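Local coordinates for protein arylesterase (Agrobacterium tumefaciens, PDB 3DCI) that probably hydrolyses ester bonds as a zinc-binding arylesterase of the SGNH (GDSL-like) hydrolase family, at residues F29-T34 against M108-N112; L55-L59 against L222-R227; R73-D79 against N112-H118; R90-L96 against I135-Y141; L151-P155 against L178-Y182. All blocks are in the same frame, centred on the assembly; numbering follows the deposited sequence.

Contact 1: F29-T34 against M108-N112; sequences FGDSLT and MLGTN. With ACY (acetic acid), chain M.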
# COMPACT_ATOMS: atom_id res chain seq x y z
N PHE A 29 5.23 -4.03 23.39
CA PHE A 29 4.52 -3.94 22.12
C PHE A 29 3.24 -4.77 22.16
O PHE A 29 3.29 -5.98 22.35
CB PHE A 29 5.46 -4.42 20.99
CG PHE A 29 4.97 -4.08 19.60
CD1 PHE A 29 5.08 -2.78 19.10
CD2 PHE A 29 4.44 -5.06 18.77
CE1 PHE A 29 4.63 -2.44 17.86
CE2 PHE A 29 4.01 -4.75 17.49
CZ PHE A 29 4.09 -3.44 17.02
N GLY A 30 2.09 -4.14 21.95
CA GLY A 30 0.83 -4.86 22.05
C GLY A 30 -0.35 -4.14 21.47
O GLY A 30 -0.21 -3.24 20.67
N ASP A 31 -1.53 -4.56 21.91
CA ASP A 31 -2.78 -4.03 21.40
C ASP A 31 -3.51 -3.24 22.50
O ASP A 31 -2.86 -2.67 23.35
CB ASP A 31 -3.61 -5.15 20.77
CG ASP A 31 -3.89 -6.28 21.71
OD1 ASP A 31 -3.93 -6.03 22.95
OD2 ASP A 31 -4.06 -7.45 21.21
N SER A 32 -4.84 -3.17 22.48
CA SER A 32 -5.55 -2.42 23.52
C SER A 32 -5.36 -2.99 24.94
O SER A 32 -5.53 -2.26 25.92
CB SER A 32 -7.04 -2.23 23.18
OG SER A 32 -7.77 -3.35 23.58
N LEU A 33 -4.98 -4.26 25.08
CA LEU A 33 -4.69 -4.80 26.43
C LEU A 33 -3.42 -4.14 27.01
O LEU A 33 -3.28 -4.01 28.22
CB LEU A 33 -4.55 -6.33 26.42
CG LEU A 33 -5.63 -7.21 25.74
CD1 LEU A 33 -5.32 -8.70 25.97
CD2 LEU A 33 -7.02 -6.92 26.18
N THR A 34 -2.53 -3.71 26.12
CA THR A 34 -1.28 -3.06 26.47
C THR A 34 -1.47 -1.54 26.57
O THR A 34 -0.96 -0.90 27.50
CB THR A 34 -0.20 -3.43 25.43
OG1 THR A 34 0.01 -4.85 25.46
CG2 THR A 34 1.13 -2.65 25.69
N MSE A 108 2.84 -8.78 23.30
CA MSE A 108 1.57 -9.41 23.64
C MSE A 108 0.52 -9.09 22.57
O MSE A 108 -0.04 -8.01 22.54
CB MSE A 108 1.07 -8.98 25.02
CG MSE A 108 -0.13 -9.83 25.50
SE MSE A 108 -0.56 -9.58 27.40
CE MSE A 108 -1.49 -7.91 27.28
N LEU A 109 0.27 -10.08 21.71
CA LEU A 109 -0.66 -9.93 20.59
C LEU A 109 -1.29 -11.28 20.30
O LEU A 109 -0.77 -12.33 20.73
CB LEU A 109 0.05 -9.43 19.32
CG LEU A 109 0.52 -7.98 19.30
CD1 LEU A 109 1.45 -7.72 18.11
CD2 LEU A 109 -0.63 -6.96 19.33
N GLY A 110 -2.39 -11.24 19.57
CA GLY A 110 -3.11 -12.46 19.15
C GLY A 110 -4.62 -12.35 19.29
O GLY A 110 -5.37 -13.01 18.56
N THR A 111 -5.06 -11.54 20.27
CA THR A 111 -6.48 -11.32 20.53
C THR A 111 -7.25 -10.81 19.31
O THR A 111 -8.40 -11.16 19.11
CB THR A 111 -6.64 -10.33 21.72
OG1 THR A 111 -5.96 -10.88 22.87
CG2 THR A 111 -8.11 -10.07 22.04
N ASN A 112 -6.63 -9.95 18.50
CA ASN A 112 -7.26 -9.45 17.28
C ASN A 112 -7.06 -10.36 16.07
O ASN A 112 -7.87 -10.33 15.16
CB ASN A 112 -6.77 -8.05 16.98
CG ASN A 112 -7.16 -7.10 18.05
OD1 ASN A 112 -8.30 -7.12 18.52
ND2 ASN A 112 -6.23 -6.31 18.50
C ACY M . -7.81 -4.97 21.28
O ACY M . -6.87 -4.37 20.75
OXT ACY M . -8.96 -4.50 21.29
CH3 ACY M . -7.59 -6.32 21.94
O HOH W 1 -3.88 -8.78 18.89
O HOH W 2 -1.53 -6.56 24.05
O HOH W 3 -3.45 -9.78 22.41
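Selenomethionine Met108 sets out with CG trans to its amide nitrogen (chi1 -169°) and folds back at chi3 (79°), which carries CE to 3.5 Å from Leu33 CB. Leu109 splits its methyls: CD1 meets Phe29 CE2 at 4.0 Å, and CD2 lies 3.6 Å from Asp31 N. Met108 N donates to Phe29 O at 3.0 Å. In Asp31 a chi1 of 57° swings the carboxylate back over its own backbone; OD1 accepts from Leu33 N at 3.0 Å, capping helix 32-35. OD2 accepts hydrogen bonds from two waters, one next to Thr111 OG1 and, less certainly, one held by Gly110 N and Asn112 N, so water tethers the buried acid to the 108-112 loop. Ser32 N (2.9 Å) and Asn112 ND2 (3.0 Å) both donate to one acetate oxygen, ACY O, consistent with an oxyanion hole as in SGNH relatives; the other N-H of Asn112 ND2 goes to Arg73 O, and Gly72 N and His209 NE2 also bond to the acetate. Ser32 is the probable nucleophile of the GDSL motif. The contact sits where strands 24-30 and 104-108 end side by side, with Phe29 against helix 88-99 and Met108 against Trp51 of helix 51-59.

Contact 2: L55-L59 against L222-R227; sequences LEAEL and LAAPVR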
# COMPACT_ATOMS: atom_id res chain seq x y z
N LEU A 55 5.23 -2.72 35.11
CA LEU A 55 6.47 -3.46 34.92
C LEU A 55 7.70 -2.57 35.19
O LEU A 55 8.62 -2.98 35.90
CB LEU A 55 6.53 -4.07 33.49
CG LEU A 55 7.83 -4.81 33.15
CD1 LEU A 55 8.03 -6.02 34.08
CD2 LEU A 55 7.84 -5.21 31.67
N GLU A 56 7.70 -1.36 34.63
CA GLU A 56 8.80 -0.42 34.85
C GLU A 56 8.98 -0.05 36.32
O GLU A 56 10.09 -0.06 36.83
CB GLU A 56 8.60 0.86 34.03
CG GLU A 56 9.78 1.86 34.12
CD GLU A 56 9.55 3.08 33.25
OE1 GLU A 56 9.01 4.07 33.78
OE2 GLU A 56 9.86 3.05 32.03
N ALA A 57 7.89 0.29 36.98
CA ALA A 57 7.92 0.58 38.43
C ALA A 57 8.45 -0.61 39.24
O ALA A 57 9.23 -0.44 40.16
CB ALA A 57 6.53 0.99 38.91
N GLU A 58 8.04 -1.82 38.87
CA GLU A 58 8.51 -3.03 39.53
C GLU A 58 10.00 -3.25 39.37
O GLU A 58 10.65 -3.72 40.29
CB GLU A 58 7.81 -4.27 38.98
CG GLU A 58 6.31 -4.28 39.15
CD GLU A 58 5.87 -4.22 40.57
OE1 GLU A 58 6.56 -4.83 41.42
OE2 GLU A 58 4.83 -3.55 40.82
N LEU A 59 10.53 -2.93 38.20
CA LEU A 59 11.95 -3.11 37.94
C LEU A 59 12.80 -2.04 38.61
O LEU A 59 14.02 -2.12 38.62
CB LEU A 59 12.21 -3.15 36.43
CG LEU A 59 11.60 -4.39 35.75
CD1 LEU A 59 11.63 -4.30 34.22
CD2 LEU A 59 12.27 -5.66 36.24
N LEU A 222 5.20 -10.05 35.06
CA LEU A 222 6.28 -9.99 34.05
C LEU A 222 7.65 -9.55 34.60
O LEU A 222 8.67 -9.81 33.97
CB LEU A 222 5.90 -9.08 32.87
CG LEU A 222 4.83 -9.65 31.93
CD1 LEU A 222 4.46 -8.64 30.86
CD2 LEU A 222 5.32 -10.94 31.26
N ALA A 223 7.67 -8.94 35.77
CA ALA A 223 8.90 -8.45 36.36
C ALA A 223 9.88 -9.61 36.54
O ALA A 223 11.07 -9.46 36.23
CB ALA A 223 8.62 -7.73 37.67
N ALA A 224 9.38 -10.78 36.97
CA ALA A 224 10.25 -11.94 37.23
C ALA A 224 10.96 -12.47 35.99
O ALA A 224 12.19 -12.54 35.98
CB ALA A 224 9.49 -13.07 37.95
N PRO A 225 10.20 -12.87 34.95
CA PRO A 225 10.89 -13.27 33.75
C PRO A 225 11.77 -12.16 33.18
O PRO A 225 12.86 -12.44 32.71
CB PRO A 225 9.75 -13.64 32.78
CG PRO A 225 8.54 -12.99 33.34
CD PRO A 225 8.74 -12.97 34.80
N VAL A 226 11.32 -10.91 33.25
CA VAL A 226 12.08 -9.79 32.66
C VAL A 226 13.44 -9.65 33.38
O VAL A 226 14.46 -9.46 32.72
CB VAL A 226 11.27 -8.50 32.59
CG1 VAL A 226 12.14 -7.34 32.18
CG2 VAL A 226 10.11 -8.66 31.56
N ARG A 227 13.47 -9.85 34.70
CA ARG A 227 14.76 -10.00 35.43
C ARG A 227 15.61 -11.21 35.01
O ARG A 227 16.84 -11.08 34.87
CB ARG A 227 14.52 -10.07 36.95
CG ARG A 227 14.01 -8.77 37.56
CD ARG A 227 14.31 -8.63 39.07
NE ARG A 227 13.38 -7.65 39.66
CZ ARG A 227 12.15 -7.94 40.10
NH1 ARG A 227 11.67 -9.18 40.05
NH2 ARG A 227 11.40 -6.97 40.60
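This is apolar helix-helix packing, between helix 51-59 and the C-terminal helix 212-229, which lie next to each other on one side of the parallel sheet. The two segments cross at -61°, their axes approaching to 9.6 Å, and the backbones come nearest at Leu55 and Ala223, with CA atoms 5.7 Å apart. Leu55 fills that place: CD1 presses onto the backbone of the other helix, 3.4 Å from Ala223 N and just as near Ala223 CA, tighter than usual for carbon atoms. Its chi1 of 177° sends the branch across the gap, so the second methyl, CD2, meets Val226 CG2 tip to tip at 4.1 Å. Leu59 works one turn further on, crossing Val226 at about a right angle with CD1 3.7 Å from Val226 CG1. Its CD2 touches Arg227 CG at 3.8 Å and lies over one face of the guanidinium, as the two side chains run past each other in opposite directions. At the exposed margin, Arg227 NH2 makes a weak bond to Glu58 O (3.3 Å), which meets the guanidinium at its edge. On the sheet side, Leu55 and Val226 both rest on Ile106 of strand 104-108. Asp228, the next residue of the helix, binds zinc, yet the packing itself is that of an outer helical layer in the three-layer alpha/beta/alpha sandwich of SGNH hydrolases.

Contact 3: R73-D79 against N112-H118; sequences RTTCYDD and NDIKPVH. With ACY (acetic acid), chain M.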
# COMPACT_ATOMS: atom_id res chain seq x y z
N ARG A 73 -4.59 -3.73 17.14
CA ARG A 73 -3.36 -4.24 16.50
C ARG A 73 -3.35 -5.77 16.39
O ARG A 73 -3.74 -6.47 17.33
CB ARG A 73 -2.12 -3.79 17.26
CG ARG A 73 -0.82 -4.31 16.66
CD ARG A 73 0.33 -3.62 17.33
NE ARG A 73 0.52 -2.26 16.80
CZ ARG A 73 1.20 -1.31 17.43
NH1 ARG A 73 1.65 -1.48 18.67
NH2 ARG A 73 1.37 -0.15 16.85
N THR A 74 -2.89 -6.25 15.22
CA THR A 74 -2.74 -7.66 14.89
C THR A 74 -1.24 -7.95 14.82
O THR A 74 -0.44 -7.03 14.85
CB THR A 74 -3.34 -7.96 13.51
OG1 THR A 74 -2.57 -7.30 12.49
CG2 THR A 74 -4.76 -7.47 13.42
N THR A 75 -0.85 -9.22 14.74
CA THR A 75 0.54 -9.55 14.57
C THR A 75 1.06 -9.01 13.23
O THR A 75 2.05 -8.29 13.20
CB THR A 75 0.78 -11.08 14.67
OG1 THR A 75 -0.07 -11.76 13.72
CG2 THR A 75 0.54 -11.57 16.11
N CYS A 76 0.39 -9.36 12.12
CA CYS A 76 0.92 -9.00 10.80
C CYS A 76 -0.16 -8.87 9.74
O CYS A 76 0.10 -9.07 8.55
CB CYS A 76 1.98 -10.02 10.35
SG CYS A 76 1.31 -11.65 10.00
N TYR A 77 -1.37 -8.48 10.16
CA TYR A 77 -2.51 -8.45 9.26
C TYR A 77 -3.02 -7.02 9.16
O TYR A 77 -3.17 -6.33 10.17
CB TYR A 77 -3.60 -9.46 9.72
CG TYR A 77 -3.00 -10.84 9.83
CD1 TYR A 77 -2.62 -11.55 8.68
CD2 TYR A 77 -2.69 -11.39 11.08
CE1 TYR A 77 -1.99 -12.80 8.76
CE2 TYR A 77 -2.08 -12.65 11.18
CZ TYR A 77 -1.72 -13.35 10.03
OH TYR A 77 -1.10 -14.59 10.14
N ASP A 78 -3.24 -6.56 7.94
CA ASP A 78 -3.80 -5.22 7.76
C ASP A 78 -5.21 -5.24 8.32
O ASP A 78 -5.93 -6.24 8.21
CB ASP A 78 -3.82 -4.82 6.28
CG ASP A 78 -2.43 -4.63 5.69
OD1 ASP A 78 -1.44 -4.48 6.44
OD2 ASP A 78 -2.33 -4.60 4.43
N ASP A 79 -5.62 -4.12 8.91
CA ASP A 79 -7.00 -3.93 9.35
C ASP A 79 -7.28 -2.42 9.32
O ASP A 79 -6.71 -1.69 10.13
CB ASP A 79 -7.12 -4.50 10.76
CG ASP A 79 -8.52 -4.51 11.30
OD1 ASP A 79 -8.82 -5.50 12.00
OD2 ASP A 79 -9.30 -3.55 11.08
N ASN A 112 -6.63 -9.95 18.50
CA ASN A 112 -7.26 -9.45 17.28
C ASN A 112 -7.06 -10.36 16.07
O ASN A 112 -7.87 -10.33 15.16
CB ASN A 112 -6.77 -8.05 16.98
CG ASN A 112 -7.16 -7.10 18.05
OD1 ASN A 112 -8.30 -7.12 18.52
ND2 ASN A 112 -6.23 -6.31 18.50
N ASP A 113 -6.02 -11.17 16.10
CA ASP A 113 -5.74 -12.13 15.02
C ASP A 113 -6.75 -13.24 14.97
O ASP A 113 -6.90 -13.90 13.94
CB ASP A 113 -4.34 -12.75 15.19
CG ASP A 113 -3.24 -11.69 15.25
OD1 ASP A 113 -3.21 -10.89 16.22
OD2 ASP A 113 -2.36 -11.69 14.38
N ILE A 114 -7.45 -13.46 16.09
CA ILE A 114 -8.51 -14.47 16.16
C ILE A 114 -9.90 -13.87 15.88
O ILE A 114 -10.89 -14.59 15.97
CB ILE A 114 -8.46 -15.28 17.49
CG1 ILE A 114 -8.75 -14.39 18.72
CG2 ILE A 114 -7.09 -15.98 17.65
CD1 ILE A 114 -9.01 -15.16 20.02
N LYS A 115 -9.98 -12.59 15.54
CA LYS A 115 -11.22 -12.02 15.01
C LYS A 115 -11.57 -12.79 13.72
O LYS A 115 -10.68 -13.23 12.99
CB LYS A 115 -11.10 -10.53 14.66
CG LYS A 115 -10.97 -9.52 15.82
CD LYS A 115 -10.84 -8.08 15.24
CE LYS A 115 -10.76 -7.01 16.34
NZ LYS A 115 -10.48 -5.59 15.87
N PRO A 116 -12.88 -12.91 13.41
CA PRO A 116 -13.27 -13.57 12.16
C PRO A 116 -12.60 -13.01 10.91
O PRO A 116 -12.26 -13.79 10.02
CB PRO A 116 -14.79 -13.30 12.07
CG PRO A 116 -15.22 -13.16 13.51
CD PRO A 116 -14.04 -12.48 14.20
N VAL A 117 -12.42 -11.69 10.83
CA VAL A 117 -11.88 -11.08 9.60
C VAL A 117 -10.48 -11.62 9.27
O VAL A 117 -10.11 -11.70 8.10
CB VAL A 117 -11.87 -9.53 9.67
CG1 VAL A 117 -10.86 -9.03 10.75
CG2 VAL A 117 -11.56 -8.95 8.30
N HIS A 118 -9.74 -12.00 10.32
CA HIS A 118 -8.39 -12.52 10.18
C HIS A 118 -8.31 -14.03 10.24
O HIS A 118 -7.22 -14.56 10.35
CB HIS A 118 -7.50 -11.93 11.26
CG HIS A 118 -7.49 -10.46 11.22
ND1 HIS A 118 -7.30 -9.77 10.05
CD2 HIS A 118 -7.69 -9.54 12.19
CE1 HIS A 118 -7.37 -8.48 10.30
NE2 HIS A 118 -7.61 -8.31 11.59
C ACY M . -7.81 -4.97 21.28
O ACY M . -6.87 -4.37 20.75
OXT ACY M . -8.96 -4.50 21.29
CH3 ACY M . -7.59 -6.32 21.94
O HOH W 1 -3.88 -8.78 18.89
O HOH W 4 -8.08 -5.82 14.60
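Two loops that follow strands 63-69 and 104-108 come together here, closest at Thr74 and Asp113 (CA atoms 5.4 Å apart), the second loop making a type I turn from Asn112 to Lys115 and then a short 3-10 segment. Asp113 turns its carboxylate to Thr75: OD2 accepts from Thr75 N at 2.9 Å through its syn lone pair, and Thr75 OG1 donates to the same oxygen, although the modelled length is doubtfully short. That oxygen also lies at the edge of the Tyr77 ring, 3.3 Å from Tyr77 CD2, with ring and carboxylate planes 78° apart. Tyr77 OH itself bonds to Ala124 O. Asn112 and Asp113 fit the GxND block of SGNH hydrolases, whose asparagine usually helps form the oxyanion hole. One N-H of Asn112 ND2 points nearly straight (176°) at Arg73 O, 2.8 Å away, and lies above that carbonyl's plane. With Arg170 holding Asn112 OD1, the amide's rotation is fixed. His118 NE2 donates to Asp79 OD1 at 3.1 Å, the imidazole and carboxylate planes 62° apart. Thr74 CG2 crosses to within 3.5 Å of His118 NE2, and Tyr77 CB makes an off-centre CH-pi contact with the imidazole. A water bridges Asp79 OD1 and Lys115 NZ. Asp78 bonds through OD1 to Asn87 ND2 and through OD2 to His80 NE2 of a neighbouring subunit.

Contact 4: R90-L96 against I135-Y141; sequences RALEVAL and IVETFIY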
# COMPACT_ATOMS: atom_id res chain seq x y z
N ARG A 90 4.51 -3.81 10.53
CA ARG A 90 4.94 -2.51 10.02
C ARG A 90 5.25 -1.57 11.18
O ARG A 90 6.25 -0.86 11.17
CB ARG A 90 3.85 -1.87 9.13
CG ARG A 90 4.17 -1.82 7.64
CD ARG A 90 4.15 -3.16 6.96
NE ARG A 90 5.37 -3.93 7.20
CZ ARG A 90 5.48 -5.26 7.10
NH1 ARG A 90 4.43 -6.01 6.74
NH2 ARG A 90 6.64 -5.84 7.38
N ALA A 91 4.38 -1.57 12.17
CA ALA A 91 4.55 -0.74 13.35
C ALA A 91 5.71 -1.21 14.21
O ALA A 91 6.33 -0.38 14.90
CB ALA A 91 3.27 -0.71 14.20
N LEU A 92 5.97 -2.52 14.24
CA LEU A 92 7.08 -3.05 15.01
C LEU A 92 8.39 -2.55 14.45
O LEU A 92 9.26 -2.12 15.21
CB LEU A 92 7.10 -4.58 15.06
CG LEU A 92 8.27 -5.22 15.82
CD1 LEU A 92 8.34 -4.68 17.25
CD2 LEU A 92 8.16 -6.73 15.79
N GLU A 93 8.51 -2.54 13.12
CA GLU A 93 9.69 -1.99 12.48
C GLU A 93 9.92 -0.52 12.87
O GLU A 93 11.05 -0.13 13.13
CB GLU A 93 9.56 -2.10 10.95
CG GLU A 93 9.66 -3.52 10.45
CD GLU A 93 9.31 -3.68 8.99
OE1 GLU A 93 8.82 -2.72 8.32
OE2 GLU A 93 9.53 -4.82 8.50
N VAL A 94 8.87 0.28 12.90
CA VAL A 94 8.99 1.69 13.31
C VAL A 94 9.39 1.81 14.79
O VAL A 94 10.22 2.66 15.17
CB VAL A 94 7.65 2.42 13.08
CG1 VAL A 94 7.60 3.81 13.78
CG2 VAL A 94 7.34 2.52 11.58
N ALA A 95 8.77 0.99 15.62
CA ALA A 95 9.09 0.94 17.04
C ALA A 95 10.55 0.58 17.29
O ALA A 95 11.19 1.14 18.20
CB ALA A 95 8.14 -0.05 17.79
N LEU A 96 11.03 -0.41 16.57
CA LEU A 96 12.43 -0.83 16.69
C LEU A 96 13.36 0.31 16.29
O LEU A 96 14.30 0.60 16.98
CB LEU A 96 12.73 -2.07 15.89
CG LEU A 96 12.06 -3.37 16.32
CD1 LEU A 96 12.30 -4.44 15.26
CD2 LEU A 96 12.51 -3.85 17.69
N ILE A 135 11.47 -10.52 12.43
CA ILE A 135 11.74 -9.09 12.30
C ILE A 135 12.68 -8.59 13.40
O ILE A 135 13.67 -7.91 13.12
CB ILE A 135 10.43 -8.26 12.30
CG1 ILE A 135 9.69 -8.51 10.98
CG2 ILE A 135 10.73 -6.74 12.52
CD1 ILE A 135 8.28 -7.87 10.84
N VAL A 136 12.38 -8.94 14.65
CA VAL A 136 13.21 -8.52 15.79
C VAL A 136 14.64 -9.06 15.60
O VAL A 136 15.60 -8.32 15.81
CB VAL A 136 12.63 -9.02 17.15
CG1 VAL A 136 13.65 -8.82 18.27
CG2 VAL A 136 11.23 -8.35 17.49
N GLU A 137 14.76 -10.34 15.24
CA GLU A 137 16.05 -11.01 15.06
C GLU A 137 16.92 -10.38 13.98
O GLU A 137 18.13 -10.24 14.13
CB GLU A 137 15.87 -12.51 14.73
CG GLU A 137 15.28 -13.37 15.87
CD GLU A 137 14.69 -14.74 15.38
OE1 GLU A 137 14.86 -15.08 14.18
OE2 GLU A 137 14.05 -15.48 16.20
N THR A 138 16.30 -10.00 12.87
CA THR A 138 17.06 -9.66 11.67
C THR A 138 17.05 -8.17 11.32
O THR A 138 17.68 -7.78 10.35
CB THR A 138 16.50 -10.46 10.48
OG1 THR A 138 15.15 -10.06 10.26
CG2 THR A 138 16.54 -11.94 10.80
N PHE A 139 16.40 -7.32 12.12
CA PHE A 139 16.34 -5.87 11.85
C PHE A 139 17.72 -5.23 11.71
O PHE A 139 18.66 -5.69 12.32
CB PHE A 139 15.57 -5.18 12.97
CG PHE A 139 15.08 -3.79 12.64
CD1 PHE A 139 13.94 -3.61 11.88
CD2 PHE A 139 15.73 -2.67 13.13
CE1 PHE A 139 13.45 -2.36 11.60
CE2 PHE A 139 15.25 -1.40 12.87
CZ PHE A 139 14.10 -1.24 12.09
N ILE A 140 17.85 -4.17 10.93
CA ILE A 140 19.14 -3.45 10.80
C ILE A 140 19.21 -2.44 11.93
O ILE A 140 18.67 -1.34 11.84
CB ILE A 140 19.30 -2.71 9.43
CG1 ILE A 140 19.09 -3.68 8.26
CG2 ILE A 140 20.71 -2.05 9.32
CD1 ILE A 140 20.14 -4.81 8.18
N TYR A 141 19.84 -2.86 13.03
CA TYR A 141 19.98 -2.03 14.21
C TYR A 141 21.22 -1.13 14.11
O TYR A 141 22.18 -1.43 13.37
CB TYR A 141 20.06 -2.91 15.47
CG TYR A 141 18.79 -3.72 15.78
CD1 TYR A 141 17.65 -3.11 16.25
CD2 TYR A 141 18.77 -5.10 15.62
CE1 TYR A 141 16.50 -3.84 16.54
CE2 TYR A 141 17.64 -5.84 15.89
CZ TYR A 141 16.50 -5.21 16.34
OH TYR A 141 15.37 -5.94 16.61
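Aliphatic contacts open the interface, with Leu92 CD2 at 3.9 Å from Val136 CG2 and Leu96 CD1 equally far from Ile135 CG2. Ile135 thus lies between successive turns of the other helix, its CG2 also touching Glu93 CG at 4.0 Å. The aromatic part belongs to Leu96 and Phe139. A chi1 of -163° throws the Phe139 ring back toward helix 88-99, where Leu96 CB stands almost squarely over its face, 4.0 Å from the centroid and 11° off the normal: a CH-pi contact. Leu96 CD1 covers the root of the same face, 3.8 Å from Phe139 CD1. Tyr141 comes in obliquely, with Leu96 CD2 at the edge of its ring. Between the two segments the contact is apolar; the polar bonds nearby are internal ones. Tyr141 OH donates to Val136 O at 2.5 Å, in the carbonyl plane on a lone pair, tying the chain after the helix back to its last turn. Arg90 NH2 meets Glu93 OE2 at 3.3 Å in a salt bridge beside Ile135 CD1. Phe139 also packs on Pro83 of a neighbouring subunit. Pairing of helix 88-99 with the end of helix 122-138, with Leu92 resting on strand 24-30, is the arrangement of one helical layer over the parallel sheet of an alpha/beta/alpha fold.

Contact 5: L151-P155 against L178-Y182; sequences LIVAP and LAPLY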
# COMPACT_ATOMS: atom_id res chain seq x y z
N LEU A 151 10.57 -11.69 24.43
CA LEU A 151 9.63 -12.37 25.28
C LEU A 151 8.27 -12.30 24.59
O LEU A 151 7.75 -11.22 24.35
CB LEU A 151 9.59 -11.70 26.64
CG LEU A 151 8.58 -12.17 27.68
CD1 LEU A 151 8.71 -13.68 28.01
CD2 LEU A 151 8.72 -11.30 28.95
N ILE A 152 7.78 -13.48 24.21
CA ILE A 152 6.50 -13.69 23.55
C ILE A 152 5.49 -13.92 24.67
O ILE A 152 5.70 -14.80 25.47
CB ILE A 152 6.58 -14.95 22.62
CG1 ILE A 152 7.53 -14.67 21.44
CG2 ILE A 152 5.21 -15.38 22.10
CD1 ILE A 152 7.94 -15.96 20.64
N VAL A 153 4.44 -13.09 24.73
CA VAL A 153 3.43 -13.16 25.75
C VAL A 153 2.05 -13.52 25.17
O VAL A 153 1.53 -12.83 24.28
CB VAL A 153 3.35 -11.85 26.51
CG1 VAL A 153 2.27 -11.95 27.62
CG2 VAL A 153 4.73 -11.51 27.14
N ALA A 154 1.47 -14.62 25.65
CA ALA A 154 0.14 -15.00 25.23
C ALA A 154 -0.84 -14.16 26.04
O ALA A 154 -0.68 -14.07 27.25
CB ALA A 154 -0.11 -16.51 25.45
N PRO A 155 -1.83 -13.52 25.37
CA PRO A 155 -2.80 -12.74 26.10
C PRO A 155 -3.76 -13.65 26.85
O PRO A 155 -3.92 -14.82 26.47
CB PRO A 155 -3.52 -11.97 24.98
CG PRO A 155 -3.46 -12.87 23.81
CD PRO A 155 -2.10 -13.52 23.92
N LEU A 178 -3.60 -20.12 22.12
CA LEU A 178 -2.48 -19.21 21.95
C LEU A 178 -1.32 -19.54 22.89
O LEU A 178 -0.16 -19.52 22.47
CB LEU A 178 -2.92 -17.74 22.10
CG LEU A 178 -3.87 -17.21 21.03
CD1 LEU A 178 -4.33 -15.76 21.34
CD2 LEU A 178 -3.24 -17.26 19.65
N ALA A 179 -1.62 -19.85 24.15
CA ALA A 179 -0.56 -20.18 25.13
C ALA A 179 0.31 -21.37 24.66
O ALA A 179 1.52 -21.21 24.46
CB ALA A 179 -1.13 -20.43 26.49
N PRO A 180 -0.30 -22.55 24.45
CA PRO A 180 0.53 -23.69 24.04
C PRO A 180 1.21 -23.50 22.68
O PRO A 180 2.33 -23.99 22.51
CB PRO A 180 -0.45 -24.87 24.01
CG PRO A 180 -1.79 -24.25 23.91
CD PRO A 180 -1.71 -22.94 24.61
N LEU A 181 0.56 -22.83 21.73
CA LEU A 181 1.20 -22.61 20.42
C LEU A 181 2.36 -21.62 20.53
O LEU A 181 3.40 -21.80 19.89
CB LEU A 181 0.19 -22.13 19.36
CG LEU A 181 -0.85 -23.16 18.85
CD1 LEU A 181 -1.88 -22.50 17.93
CD2 LEU A 181 -0.18 -24.35 18.15
N TYR A 182 2.16 -20.55 21.31
CA TYR A 182 3.23 -19.55 21.51
C TYR A 182 4.38 -20.12 22.31
O TYR A 182 5.53 -19.79 22.07
CB TYR A 182 2.70 -18.31 22.25
CG TYR A 182 1.91 -17.31 21.44
CD1 TYR A 182 1.46 -17.59 20.15
CD2 TYR A 182 1.55 -16.11 22.00
CE1 TYR A 182 0.72 -16.66 19.44
CE2 TYR A 182 0.79 -15.17 21.30
CZ TYR A 182 0.38 -15.46 20.03
OH TYR A 182 -0.35 -14.52 19.36
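Tyr182 carries most of this contact: chi1 of -78° sets CG anti to the carbonyl carbon, and the ring reaches the strand, while chi2 of 12° turns its plane well away from the more common near-perpendicular setting. The CD2-CE2 side of the ring meets residues 152-155. Ile152 CG2 meets Tyr182 CD2 obliquely at 3.7 Å, with CG2 rather than the longer branch doing the touching because CG1 is trans to the carbonyl carbon. The same Tyr182 CD2 is 3.7 Å from Ala154 CA, while Val153 O lies in the ring plane at the edge, 3.9 Å from Tyr182 CE2. At the far end of the ring the hydroxyl bonds to Leu109 O, fixing its position in the buried interior. Ala154 CB packs 3.7 Å from Ala179 CA. Leu178 crosses Pro155 at about a right angle, CD1 meeting Pro155 CG at 3.9 Å. The strand and helix segments run nearly antiparallel, at 159°, with axes 8.0 Å apart. Helix 178-189 lies in the connection between neighbouring parallel strands 149-154 and 192-195, so this is the strand-to-helix packing of a beta-alpha-beta crossover.

The five contacts are built on one parallel sheet. Contact 1 lies about 4 Å from the chain centre and touches contacts 3, 4 and 5; it shares Asn112, the acetate and a water with contact 3, their centres about 10 Å apart. Contact 2 covers one side of the sheet, and contacts 4 and 5 the other; strand 149-154 serves both faces, Ile152 and Ala154 toward contact 5 and Leu151 toward Leu222 and Val226 of contact 2. Along the chain, contacts 1, 3 and 4 interleave, contact 5 follows them, and contact 2 spans from the second helix to the last. The probable catalytic loops of contacts 1 and 3 therefore follow the C-terminal ends of strands that helices sandwich from both sides.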